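PDB 4ONX: sensor histidine kinase from Clostridium perfringens, which probably senses an extracellular signal through its cache-type sensor domain and relays it to its own kinase part in two-component signalling. Local coordinates for residues I76-I81 with V149-N154. Numbering follows the deposited sequence.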
loop_
_atom_site.group_PDB
_atom_site.type_symbol
_atom_site.label_atom_id
_atom_site.label_comp_id
_atom_site.label_asym_id
_atom_site.label_seq_id
_atom_site.Cartn_x
_atom_site.Cartn_y
_atom_site.Cartn_z
ATOM N N ILE E 76 2.619 -20.623 2.964
ATOM C CA ILE E 76 2.577 -21.989 3.488
ATOM C C ILE E 76 1.299 -22.639 3.014
ATOM O O ILE E 76 0.210 -22.238 3.401
ATOM C CB ILE E 76 2.664 -22.020 5.025
ATOM C CG1 ILE E 76 3.844 -21.168 5.495
ATOM C CG2 ILE E 76 2.814 -23.454 5.517
ATOM C CD1 ILE E 76 3.928 -20.992 6.996
ATOM N N ASN E 77 1.457 -23.662 2.188
ATOM C CA ASN E 77 0.336 -24.365 1.601
ATOM C C ASN E 77 -0.602 -24.996 2.625
ATOM O O ASN E 77 -1.817 -24.880 2.506
ATOM C CB ASN E 77 0.853 -25.445 0.642
ATOM C CG ASN E 77 -0.249 -26.054 -0.203
ATOM O OD1 ASN E 77 -1.224 -25.381 -0.545
ATOM N ND2 ASN E 77 -0.084 -27.323 -0.580
ATOM N N ASP E 78 -0.044 -25.647 3.638
ATOM C CA ASP E 78 -0.867 -26.324 4.649
ATOM C C ASP E 78 -1.508 -25.423 5.699
ATOM O O ASP E 78 -2.174 -25.926 6.601
ATOM C CB ASP E 78 -0.060 -27.426 5.342
ATOM C CG ASP E 78 0.200 -28.614 4.435
ATOM O OD1 ASP E 78 -0.590 -28.837 3.497
ATOM O OD2 ASP E 78 1.183 -29.347 4.678
ATOM N N VAL E 79 -1.314 -24.115 5.603
ATOM C CA VAL E 79 -1.913 -23.213 6.566
ATOM C C VAL E 79 -3.056 -22.457 5.924
ATOM O O VAL E 79 -2.835 -21.533 5.154
ATOM C CB VAL E 79 -0.903 -22.201 7.103
ATOM C CG1 VAL E 79 -1.585 -21.222 8.038
ATOM C CG2 VAL E 79 0.216 -22.923 7.827
ATOM N N ASP E 80 -4.277 -22.842 6.268
ATOM C CA ASP E 80 -5.470 -22.209 5.730
ATOM C C ASP E 80 -6.050 -21.164 6.673
ATOM O O ASP E 80 -6.863 -20.345 6.260
ATOM C CB ASP E 80 -6.546 -23.259 5.484
ATOM C CG ASP E 80 -6.101 -24.352 4.527
ATOM O OD1 ASP E 80 -5.242 -24.079 3.662
ATOM O OD2 ASP E 80 -6.651 -25.474 4.624
ATOM N N ILE E 81 -5.650 -21.203 7.940
ATOM C CA ILE E 81 -6.174 -20.278 8.935
ATOM C C ILE E 81 -5.142 -19.964 9.990
ATOM O O ILE E 81 -4.418 -20.843 10.453
ATOM C CB ILE E 81 -7.378 -20.918 9.695
ATOM C CG1 ILE E 81 -8.429 -21.466 8.716
ATOM C CG2 ILE E 81 -7.995 -19.968 10.734
ATOM C CD1 ILE E 81 -9.631 -22.122 9.361
ATOM N N VAL E 149 -3.420 -22.125 14.671
ATOM C CA VAL E 149 -3.055 -22.316 13.280
ATOM C C VAL E 149 -3.748 -23.578 12.818
ATOM O O VAL E 149 -3.694 -24.585 13.510
ATOM C CB VAL E 149 -1.533 -22.465 13.113
ATOM C CG1 VAL E 149 -1.178 -22.761 11.670
ATOM C CG2 VAL E 149 -0.823 -21.202 13.553
ATOM N N GLY E 150 -4.377 -23.542 11.648
ATOM C CA GLY E 150 -5.090 -24.714 11.179
ATOM C C GLY E 150 -5.155 -24.939 9.687
ATOM O O GLY E 150 -4.848 -24.054 8.878
ATOM N N LYS E 151 -5.562 -26.150 9.340
ATOM C CA LYS E 151 -5.722 -26.555 7.959
ATOM C C LYS E 151 -7.120 -27.106 7.815
ATOM O O LYS E 151 -7.605 -27.802 8.703
ATOM C CB LYS E 151 -4.724 -27.649 7.594
ATOM C CG LYS E 151 -4.849 -28.130 6.158
ATOM C CD LYS E 151 -3.945 -29.315 5.906
ATOM C CE LYS E 151 -4.079 -29.842 4.490
ATOM N NZ LYS E 151 -3.568 -28.867 3.493
ATOM N N TYR E 152 -7.759 -26.813 6.691
ATOM C CA TYR E 152 -9.103 -27.285 6.439
ATOM C C TYR E 152 -9.097 -28.496 5.525
ATOM O O TYR E 152 -8.281 -28.588 4.612
ATOM C CB TYR E 152 -9.966 -26.173 5.829
ATOM C CG TYR E 152 -11.361 -26.645 5.454
ATOM C CD1 TYR E 152 -12.358 -26.776 6.419
ATOM C CD2 TYR E 152 -11.676 -26.980 4.138
ATOM C CE1 TYR E 152 -13.627 -27.225 6.083
ATOM C CE2 TYR E 152 -12.947 -27.423 3.793
ATOM C CZ TYR E 152 -13.921 -27.547 4.769
ATOM O OH TYR E 152 -15.188 -27.990 4.439
ATOM N N TYR E 153 -10.019 -29.420 5.795
ATOM C CA TYR E 153 -10.204 -30.626 5.001
ATOM C C TYR E 153 -11.680 -30.697 4.601
ATOM O O TYR E 153 -12.581 -30.472 5.426
ATOM C CB TYR E 153 -9.811 -31.870 5.792
ATOM C CG TYR E 153 -8.335 -31.983 6.161
ATOM C CD1 TYR E 153 -7.419 -32.553 5.286
ATOM C CD2 TYR E 153 -7.873 -31.569 7.404
ATOM C CE1 TYR E 153 -6.079 -32.681 5.627
ATOM C CE2 TYR E 153 -6.535 -31.693 7.755
ATOM C CZ TYR E 153 -5.640 -32.251 6.867
ATOM O OH TYR E 153 -4.303 -32.374 7.221
ATOM N N ASN E 154 -11.910 -31.024 3.331
ATOM C CA ASN E 154 -13.251 -31.110 2.760
ATOM C C ASN E 154 -14.069 -32.268 3.339
ATOM O O ASN E 154 -13.770 -33.443 3.098
ATOM C CB ASN E 154 -13.144 -31.257 1.239
ATOM C CG ASN E 154 -12.243 -30.200 0.611
ATOM O OD1 ASN E 154 -11.674 -29.357 1.306
ATOM N ND2 ASN E 154 -12.100 -30.253 -0.709
#
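Lys151 CG lies over one face of the Asp80 carboxylate near OD2, and Tyr152 CB lies beyond OD2 toward the other side, each 3.6 Å from that oxygen. Asp80 OD2 accepts a hydrogen bond from the backbone N-H of Tyr152 on its anti side, 19° out of the plane; N to OD2 measures 2.7 Å and the bond is almost straight. The carboxylate of Asp78 is also met on an anti side, but more obliquely: Lys151 NZ approaches OD1 at 3.0 Å from 35° out of the plane, completing a salt bridge. Lys151 runs extended from the strand past Asp78 O and bends only at its last torsion (chi4 67°), which turns the ammonium group onto Asp78. NZ is also near Asp80 without touching its carboxylate, and may temper that charge. Val79 and Val149 touch through their CG1 methyls, 4.0 Å apart. At the backbone, Gly150 O accepts two bonds, from Asp80 N at 2.9 Å in the carbonyl plane and from Ile81 N at 3.1 Å, tilted from it, while Gly150 N donates to Ile81 O. The Tyr152 hydroxyl has its partner outside the contact, in a hydrogen bond with Met127 O, and helix 97-106 packs on Asp80, Ile81 and Tyr152. Asp80 and Ile81 opposite Gly150 form a classic beta bulge, through which the turn after helix 63-75 enters strand 81-86, beside strand 142-153 in the antiparallel sheet of the single cache domain.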